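Local coordinates for protein SusD homolog (Bacteroides thetaiotaomicron, PDB 4MRU) that probably binds mucin O-glycans at the cell surface as a SusD-like outer-membrane lipoprotein with a TPR-like helical fold, at residues R120-Y125 / D150-V155; K399-G404 / F408-E413. All blocks are in the same frame, centred on the assembly; numbering follows the deposited sequence.

Interaction 1 comes first along the chain and closes before interaction 2 opens. It sets the C-terminal end of helix 104-125 against the first turn of helix 152-173. The 24 residues between its segments are partly unmodelled, and the rest hold no helix or strand. Interaction 2 packs a loop, 399-404, on the start of helix 408-423, which follows almost at once. The centres of the two contacts lie about 31 Å apart and their nearest atoms about 16 Å apart, so they do not touch. Interaction 1 is buried in the helical body. Interaction 2 lies farther out, with the Trp-400 side chain about 7 Å from a bound magnesium ion. Both are parts of the same SusD/RagB-type chain, in which helices make up nearly half of the modelled residues.

Interaction 1. Residues R120-Y125 / D150-V155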
ATOM      1  N   ARG A 120       7.094   3.516   2.618  1.00 18.98           N
ATOM      2  CA  ARG A 120       6.421   2.263   2.909  1.00 17.79           C
ATOM      3  C   ARG A 120       7.024   1.641   4.175  1.00 16.41           C
ATOM      4  O   ARG A 120       6.308   1.144   5.049  1.00 17.86           O
ATOM      5  CB  ARG A 120       6.531   1.296   1.749  1.00 20.72           C
ATOM      6  CG  ARG A 120       5.649   1.617   0.548  1.00 25.21           C
ATOM      7  CD  ARG A 120       6.237   1.128  -0.745  1.00 21.82           C
ATOM      8  NE  ARG A 120       6.671  -0.280  -0.670  1.00 22.14           N
ATOM      9  CZ  ARG A 120       5.857  -1.319  -0.839  1.00 24.25           C
ATOM     10  NH1 ARG A 120       4.547  -1.140  -1.036  1.00 22.14           N
ATOM     11  NH2 ARG A 120       6.334  -2.526  -0.738  1.00 24.94           N
ATOM     12  N   VAL A 121       8.340   1.659   4.273  1.00 17.49           N
ATOM     13  CA  VAL A 121       9.006   1.018   5.397  1.00 16.77           C
ATOM     14  C   VAL A 121       8.693   1.705   6.725  1.00 17.27           C
ATOM     15  O   VAL A 121       8.398   1.043   7.702  1.00 18.75           O
ATOM     16  CB  VAL A 121      10.535   0.957   5.171  1.00 18.43           C
ATOM     17  CG1 VAL A 121      11.246   0.293   6.326  1.00 18.89           C
ATOM     18  CG2 VAL A 121      10.823   0.197   3.864  1.00 18.99           C
ATOM     19  N   THR A 122       8.742   3.039   6.782  1.00 17.75           N
ATOM     20  CA  THR A 122       8.384   3.682   8.032  1.00 18.75           C
ATOM     21  C   THR A 122       6.885   3.450   8.350  1.00 19.85           C
ATOM     22  O   THR A 122       6.538   3.315   9.520  1.00 19.33           O
ATOM     23  CB  THR A 122       8.707   5.190   8.113  1.00 21.42           C
ATOM     24  OG1 THR A 122       8.378   5.662   9.436  1.00 21.27           O
ATOM     25  CG2 THR A 122       7.959   6.002   7.117  1.00 19.91           C
ATOM     26  N   ASP A 123       6.034   3.412   7.344  1.00 19.42           N
ATOM     27  CA  ASP A 123       4.609   3.139   7.600  1.00 20.48           C
ATOM     28  C   ASP A 123       4.368   1.756   8.195  1.00 19.18           C
ATOM     29  O   ASP A 123       3.441   1.580   8.998  1.00 21.24           O
ATOM     30  CB  ASP A 123       3.763   3.296   6.332  1.00 21.20           C
ATOM     31  CG  ASP A 123       3.504   4.757   5.971  1.00 25.36           C
ATOM     32  OD1 ASP A 123       3.871   5.655   6.764  1.00 26.01           O
ATOM     33  OD2 ASP A 123       2.961   4.980   4.876  1.00 22.20           O
ATOM     34  N   ILE A 124       5.214   0.789   7.846  1.00 18.36           N
ATOM     35  CA  ILE A 124       5.126  -0.552   8.429  1.00 17.66           C
ATOM     36  C   ILE A 124       5.627  -0.621   9.891  1.00 19.51           C
ATOM     37  O   ILE A 124       5.031  -1.347  10.710  1.00 18.70           O
ATOM     38  CB  ILE A 124       5.904  -1.552   7.557  1.00 21.70           C
ATOM     39  CG1 ILE A 124       5.225  -1.662   6.191  1.00 21.57           C
ATOM     40  CG2 ILE A 124       5.988  -2.920   8.210  1.00 26.46           C
ATOM     41  CD1 ILE A 124       6.156  -2.252   5.146  1.00 20.75           C
ATOM     42  N   TYR A 125       6.685   0.107  10.223  1.00 19.21           N
ATOM     43  CA  TYR A 125       7.414  -0.080  11.516  1.00 19.07           C
ATOM     44  C   TYR A 125       7.298   1.058  12.477  1.00 19.41           C
ATOM     45  O   TYR A 125       7.380   0.839  13.682  1.00 18.04           O
ATOM     46  CB  TYR A 125       8.904  -0.317  11.260  1.00 20.90           C
ATOM     47  CG  TYR A 125       9.145  -1.624  10.550  1.00 21.77           C
ATOM     48  CD1 TYR A 125       9.205  -2.819  11.250  1.00 20.76           C
ATOM     49  CD2 TYR A 125       9.312  -1.669   9.201  1.00 19.14           C
ATOM     50  CE1 TYR A 125       9.355  -4.028  10.610  1.00 19.69           C
ATOM     51  CE2 TYR A 125       9.511  -2.878   8.550  1.00 20.57           C
ATOM     52  CZ  TYR A 125       9.540  -4.048   9.256  1.00 20.96           C
ATOM     53  OH  TYR A 125       9.767  -5.240   8.593  1.00 20.52           O
ATOM     54  N   ASP A 150      15.491   7.081  13.205  1.00 22.09           N
ATOM     55  CA  ASP A 150      14.743   8.320  13.350  1.00 20.95           C
ATOM     56  C   ASP A 150      13.320   8.024  13.816  1.00 22.86           C
ATOM     57  O   ASP A 150      12.724   7.026  13.425  1.00 21.23           O
ATOM     58  CB  ASP A 150      14.611   9.076  12.049  1.00 22.51           C
ATOM     59  CG  ASP A 150      15.957   9.552  11.446  1.00 25.70           C
ATOM     60  OD1 ASP A 150      16.998   9.547  12.120  1.00 28.44           O
ATOM     61  OD2 ASP A 150      15.916   9.927  10.241  1.00 26.85           O
ATOM     62  N   SER A 151      12.741   8.960  14.554  1.00 20.66           N
ATOM     63  CA  SER A 151      11.317   8.898  14.828  1.00 20.22           C
ATOM     64  C   SER A 151      10.517   8.937  13.525  1.00 20.69           C
ATOM     65  O   SER A 151      10.954   9.509  12.531  1.00 19.87           O
ATOM     66  CB  SER A 151      10.892  10.018  15.768  1.00 21.96           C
ATOM     67  OG  SER A 151      10.849  11.280  15.137  1.00 24.19           O
ATOM     68  N   GLN A 152       9.325   8.321  13.523  1.00 21.91           N
ATOM     69  CA  GLN A 152       8.513   8.383  12.315  1.00 20.62           C
ATOM     70  C   GLN A 152       8.222   9.838  11.949  1.00 18.93           C
ATOM     71  O   GLN A 152       8.256  10.206  10.762  1.00 19.20           O
ATOM     72  CB  GLN A 152       7.214   7.625  12.458  1.00 19.87           C
ATOM     73  CG  GLN A 152       6.350   7.644  11.223  1.00 18.77           C
ATOM     74  CD  GLN A 152       5.097   6.785  11.355  1.00 19.00           C
ATOM     75  OE1 GLN A 152       4.150   7.160  12.035  1.00 20.94           O
ATOM     76  NE2 GLN A 152       5.084   5.626  10.692  1.00 19.12           N
ATOM     77  N   LYS A 153       7.984  10.679  12.946  1.00 20.31           N
ATOM     78  CA  LYS A 153       7.736  12.103  12.650  1.00 21.11           C
ATOM     79  C   LYS A 153       8.927  12.712  11.913  1.00 19.30           C
ATOM     80  O   LYS A 153       8.754  13.457  10.930  1.00 21.16           O
ATOM     81  CB  LYS A 153       7.438  12.895  13.925  1.00 25.87           C
ATOM     82  CG  LYS A 153       7.174  14.364  13.647  1.00 32.38           C
ATOM     83  CD  LYS A 153       7.143  15.244  14.861  1.00 40.78           C
ATOM     84  CE  LYS A 153       5.760  15.495  15.443  1.00 57.75           C
ATOM     85  NZ  LYS A 153       5.736  16.834  16.112  1.00 67.97           N
ATOM     86  N   ASP A 154      10.117  12.436  12.404  1.00 20.64           N
ATOM     87  CA  ASP A 154      11.336  12.972  11.776  1.00 25.89           C
ATOM     88  C   ASP A 154      11.589  12.352  10.417  1.00 23.00           C
ATOM     89  O   ASP A 154      12.107  13.035   9.503  1.00 22.71           O
ATOM     90  CB  ASP A 154      12.557  12.785  12.676  1.00 26.83           C
ATOM     91  CG  ASP A 154      12.559  13.756  13.874  1.00 32.90           C
ATOM     92  OD1 ASP A 154      11.829  14.761  13.888  1.00 31.92           O
ATOM     93  OD2 ASP A 154      13.329  13.508  14.783  1.00 31.68           O
ATOM     94  N   VAL A 155      11.215  11.093  10.237  1.00 19.59           N
ATOM     95  CA  VAL A 155      11.311  10.544   8.893  1.00 19.78           C
ATOM     96  C   VAL A 155      10.405  11.302   7.910  1.00 21.26           C
ATOM     97  O   VAL A 155      10.867  11.686   6.833  1.00 19.65           O
ATOM     98  CB  VAL A 155      10.991   9.057   8.847  1.00 21.25           C
ATOM     99  CG1 VAL A 155      11.047   8.562   7.421  1.00 23.65           C
ATOM    100  CG2 VAL A 155      12.011   8.282   9.667  1.00 22.69           C
TER
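Gln-152 and Thr-122 carry this contact, their side chains crossing at a slant. The chi1 of Gln-152, -179°, points CG away from its own backbone N, and the extended chain then runs across to helix 104-125. CG of Gln-152 lies 3.4 Å from OG1 of Thr-122, a van der Waals contact. Beyond it, NE2 of Gln-152 gives a weak, bent hydrogen bond to O of Thr-122, 3.0 Å long with an N-H...O angle of 129°. This is the lesser hold on the amide, whose stronger polar partner is Trp-502, outside the two segments. The hydroxyl of Thr-122 bonds instead to O of Gly-126. Its methyl CG2 meets CG1 of Val-155 at 4.0 Å, the two side chains passing in opposite directions. NE2 of Gln-152 also lies 4.1 Å from OD1 of Asp-123, with amide and carboxylate planes nearly perpendicular. That carboxylate has firmer partners in Tyr-156, Trp-502 and Arg-209. With an alanine at Gln-152, O of Thr-122 is likely to lose its donor from the other helix, and Trp-502 a polar partner. The link is a modest polar tether between two helix ends, backed by a small apolar patch, and all four touching residues are buried.

Interaction 2. Residues K399-G404 / F408-E413; sequences KWNEMG and FEENLE. With EDO (1,2-ethanediol), chain L.
Asn-411 is the tightly packed centre of this contact, held by Asn-401 and Gly-404 and stacked on Trp-400. Its amide makes a two-point pairing with N and O of Asn-401. OD1 of Asn-411 accepts from N of Asn-401 at 3.1 Å on a lone pair in the carbonyl plane, and ND2 of Asn-411 gives a nearly straight bond of 2.9 Å to O of Asn-401 (166°). ND2 of Asn-411 also reaches O of Gly-404, 3.0 Å away, from outside that carbonyl's plane. These three bonds, with a further one from Arg-414 to OD1, hold the amide in its rotation. It lies flat over one face of the Trp-400 indole, the planes 5° apart, and CB of Asn-411 adds a CH-pi contact to the six-membered ring. The loop itself makes a type I beta turn from Asn-401 to Gly-404. Inside it, OD1 of Asn-401 accepts from N of Met-403, a selenomethionine, and forms an Asx turn. The outer edge is partly exposed. There Asn-401, its CG anti to the backbone N (chi1 -176°), sends ND2 to OE2 of Glu-410, 3.0 Å away. This donor comes from above the carboxylate plane, and Arg-414 forms a salt bridge to the same oxygen. Lys-399 stands off the helix, its NZ bonding both hydroxyls of an ethanediol, probably from the crystallisation liquor.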
ATOM      1  N   LYS A 399     -23.182   4.417  -3.355  1.00 18.67           N
ATOM      2  CA  LYS A 399     -23.836   5.699  -3.639  1.00 19.83           C
ATOM      3  C   LYS A 399     -23.498   6.784  -2.592  1.00 18.36           C
ATOM      4  O   LYS A 399     -23.678   6.601  -1.384  1.00 20.22           O
ATOM      5  CB  LYS A 399     -25.352   5.512  -3.767  1.00 20.17           C
ATOM      6  CG  LYS A 399     -26.141   6.753  -4.218  1.00 23.21           C
ATOM      7  CD  LYS A 399     -27.622   6.447  -4.372  1.00 23.08           C
ATOM      8  CE  LYS A 399     -28.430   7.608  -4.936  1.00 24.95           C
ATOM      9  NZ  LYS A 399     -28.388   8.768  -3.998  1.00 26.69           N
ATOM     10  N   TRP A 400     -23.069   7.933  -3.089  1.00 18.74           N
ATOM     11  CA  TRP A 400     -22.710   9.095  -2.239  1.00 21.27           C
ATOM     12  C   TRP A 400     -23.860   9.540  -1.324  1.00 20.14           C
ATOM     13  O   TRP A 400     -25.023   9.567  -1.729  1.00 18.18           O
ATOM     14  CB  TRP A 400     -22.215  10.261  -3.114  1.00 19.21           C
ATOM     15  CG  TRP A 400     -21.698  11.441  -2.332  1.00 18.64           C
ATOM     16  CD1 TRP A 400     -22.377  12.589  -2.021  1.00 18.04           C
ATOM     17  CD2 TRP A 400     -20.408  11.564  -1.740  1.00 15.85           C
ATOM     18  NE1 TRP A 400     -21.584  13.409  -1.271  1.00 17.65           N
ATOM     19  CE2 TRP A 400     -20.359  12.809  -1.113  1.00 19.40           C
ATOM     20  CE3 TRP A 400     -19.289  10.731  -1.676  1.00 17.88           C
ATOM     21  CZ2 TRP A 400     -19.219  13.263  -0.436  1.00 20.32           C
ATOM     22  CZ3 TRP A 400     -18.128  11.203  -1.048  1.00 18.05           C
ATOM     23  CH2 TRP A 400     -18.111  12.443  -0.439  1.00 18.49           C
ATOM     24  N   ASN A 401     -23.526   9.855  -0.072  1.00 18.29           N
ATOM     25  CA  ASN A 401     -24.510  10.324   0.885  1.00 18.66           C
ATOM     26  C   ASN A 401     -24.530  11.835   0.754  1.00 18.65           C
ATOM     27  O   ASN A 401     -23.562  12.489   1.084  1.00 20.18           O
ATOM     28  CB  ASN A 401     -24.174   9.899   2.305  1.00 19.97           C
ATOM     29  CG  ASN A 401     -25.242  10.310   3.310  1.00 22.85           C
ATOM     30  OD1 ASN A 401     -25.846  11.374   3.195  1.00 23.90           O
ATOM     31  ND2 ASN A 401     -25.424   9.508   4.331  1.00 19.44           N
ATOM     32  N   GLU A 402     -25.637  12.381   0.311  1.00 18.33           N
ATOM     33  CA  GLU A 402     -25.725  13.816  -0.050  1.00 18.87           C
ATOM     34  C   GLU A 402     -25.676  14.753   1.147  1.00 19.54           C
ATOM     35  O   GLU A 402     -25.662  15.977   0.978  1.00 19.29           O
ATOM     36  CB  GLU A 402     -27.004  14.055  -0.854  1.00 22.56           C
ATOM     37  CG  GLU A 402     -27.080  13.320  -2.192  1.00 26.47           C
ATOM     38  CD  GLU A 402     -26.015  13.708  -3.202  1.00 22.61           C
ATOM     39  OE1 GLU A 402     -25.449  14.842  -3.154  1.00 21.40           O
ATOM     40  OE2 GLU A 402     -25.770  12.887  -4.118  1.00 24.76           O
HETATM   41  N   MSE A 403     -25.685  14.199   2.368  1.00 20.49           N
HETATM   42  CA  MSE A 403     -25.462  15.013   3.549  1.00 22.46           C
HETATM   43  C   MSE A 403     -24.029  15.493   3.587  1.00 21.96           C
HETATM   44  O   MSE A 403     -23.704  16.365   4.374  1.00 21.45           O
HETATM   45  CB  MSE A 403     -25.713  14.236   4.825  1.00 23.15           C
HETATM   46  CG  MSE A 403     -27.131  13.746   5.001  1.00 24.89           C
HETATM   47 SE   MSE A 403     -28.179  15.341   5.444  0.75 40.06          SE
HETATM   48  CE  MSE A 403     -29.892  14.761   4.653  1.00 42.09           C
ATOM     49  N   GLY A 404     -23.168  14.938   2.740  1.00 25.48           N
ATOM     50  CA  GLY A 404     -21.789  15.413   2.582  1.00 23.95           C
ATOM     51  C   GLY A 404     -21.057  15.340   3.914  1.00 21.21           C
ATOM     52  O   GLY A 404     -21.017  14.264   4.539  1.00 19.18           O
ATOM     53  N   PHE A 408     -19.993  12.595   7.725  1.00 21.22           N
ATOM     54  CA  PHE A 408     -18.565  12.607   7.471  1.00 20.60           C
ATOM     55  C   PHE A 408     -18.009  11.197   7.476  1.00 21.94           C
ATOM     56  O   PHE A 408     -17.320  10.810   6.552  1.00 18.97           O
ATOM     57  CB  PHE A 408     -17.806  13.482   8.502  1.00 20.01           C
ATOM     58  CG  PHE A 408     -16.320  13.525   8.253  1.00 22.13           C
ATOM     59  CD1 PHE A 408     -15.782  14.474   7.400  1.00 23.25           C
ATOM     60  CD2 PHE A 408     -15.468  12.592   8.827  1.00 22.13           C
ATOM     61  CE1 PHE A 408     -14.425  14.470   7.104  1.00 24.53           C
ATOM     62  CE2 PHE A 408     -14.104  12.610   8.569  1.00 21.41           C
ATOM     63  CZ  PHE A 408     -13.576  13.546   7.701  1.00 21.65           C
ATOM     64  N   GLU A 409     -18.243  10.443   8.555  1.00 21.63           N
ATOM     65  CA  GLU A 409     -17.561   9.164   8.682  1.00 21.24           C
ATOM     66  C   GLU A 409     -18.081   8.194   7.648  1.00 19.59           C
ATOM     67  O   GLU A 409     -17.320   7.398   7.126  1.00 19.91           O
ATOM     68  CB  GLU A 409     -17.704   8.550  10.091  1.00 23.28           C
ATOM     69  CG  GLU A 409     -16.830   9.228  11.144  1.00 28.15           C
ATOM     70  CD  GLU A 409     -15.324   9.071  10.916  1.00 26.70           C
ATOM     71  OE1 GLU A 409     -14.869   8.010  10.415  1.00 23.86           O
ATOM     72  OE2 GLU A 409     -14.573  10.007  11.278  1.00 22.95           O
ATOM     73  N   GLU A 410     -19.368   8.267   7.326  1.00 19.67           N
ATOM     74  CA  GLU A 410     -19.907   7.381   6.298  1.00 19.55           C
ATOM     75  C   GLU A 410     -19.312   7.681   4.911  1.00 21.26           C
ATOM     76  O   GLU A 410     -18.970   6.754   4.148  1.00 18.77           O
ATOM     77  CB  GLU A 410     -21.440   7.446   6.251  1.00 21.44           C
ATOM     78  CG  GLU A 410     -22.061   6.399   5.329  1.00 20.19           C
ATOM     79  CD  GLU A 410     -23.541   6.631   5.042  1.00 25.05           C
ATOM     80  OE1 GLU A 410     -24.340   6.451   5.990  1.00 29.77           O
ATOM     81  OE2 GLU A 410     -23.911   6.970   3.877  1.00 20.61           O
ATOM     82  N   ASN A 411     -19.178   8.959   4.562  1.00 19.83           N
ATOM     83  CA  ASN A 411     -18.665   9.288   3.266  1.00 19.79           C
ATOM     84  C   ASN A 411     -17.154   8.982   3.217  1.00 18.14           C
ATOM     85  O   ASN A 411     -16.647   8.575   2.202  1.00 17.30           O
ATOM     86  CB  ASN A 411     -18.991  10.764   2.871  1.00 20.17           C
ATOM     87  CG  ASN A 411     -20.381  10.908   2.249  1.00 21.32           C
ATOM     88  OD1 ASN A 411     -20.852  10.014   1.536  1.00 21.71           O
ATOM     89  ND2 ASN A 411     -21.048  11.998   2.546  1.00 19.28           N
ATOM     90  N   LEU A 412     -16.459   9.155   4.337  1.00 18.04           N
ATOM     91  CA  LEU A 412     -15.050   8.784   4.397  1.00 18.52           C
ATOM     92  C   LEU A 412     -14.916   7.261   4.186  1.00 19.74           C
ATOM     93  O   LEU A 412     -14.066   6.789   3.426  1.00 19.44           O
ATOM     94  CB  LEU A 412     -14.433   9.202   5.724  1.00 18.03           C
ATOM     95  CG  LEU A 412     -12.983   8.784   5.967  1.00 18.62           C
ATOM     96  CD1 LEU A 412     -12.064   9.431   4.957  1.00 19.60           C
ATOM     97  CD2 LEU A 412     -12.547   9.141   7.398  1.00 19.36           C
ATOM     98  N   GLU A 413     -15.817   6.524   4.813  1.00 16.73           N
ATOM     99  CA  GLU A 413     -15.827   5.086   4.693  1.00 18.37           C
ATOM    100  C   GLU A 413     -15.964   4.641   3.219  1.00 19.63           C
ATOM    101  O   GLU A 413     -15.214   3.773   2.783  1.00 18.30           O
ATOM    102  CB  GLU A 413     -16.926   4.468   5.560  1.00 18.93           C
ATOM    103  CG  GLU A 413     -16.962   2.941   5.483  1.00 21.18           C
ATOM    104  CD  GLU A 413     -17.985   2.306   6.373  1.00 25.43           C
ATOM    105  OE1 GLU A 413     -18.845   3.052   6.966  1.00 25.81           O
ATOM    106  OE2 GLU A 413     -17.964   1.038   6.443  1.00 25.28           O
TER
HETATM  107  C1  EDO L 610     -28.929   7.368  -0.489  1.00 35.75           C
HETATM  108  O1  EDO L 610     -27.959   8.272  -1.073  1.00 29.28           O
HETATM  109  C2  EDO L 610     -30.361   7.605  -0.964  1.00 42.79           C
HETATM  110  O2  EDO L 610     -30.488   7.589  -2.404  1.00 36.47           O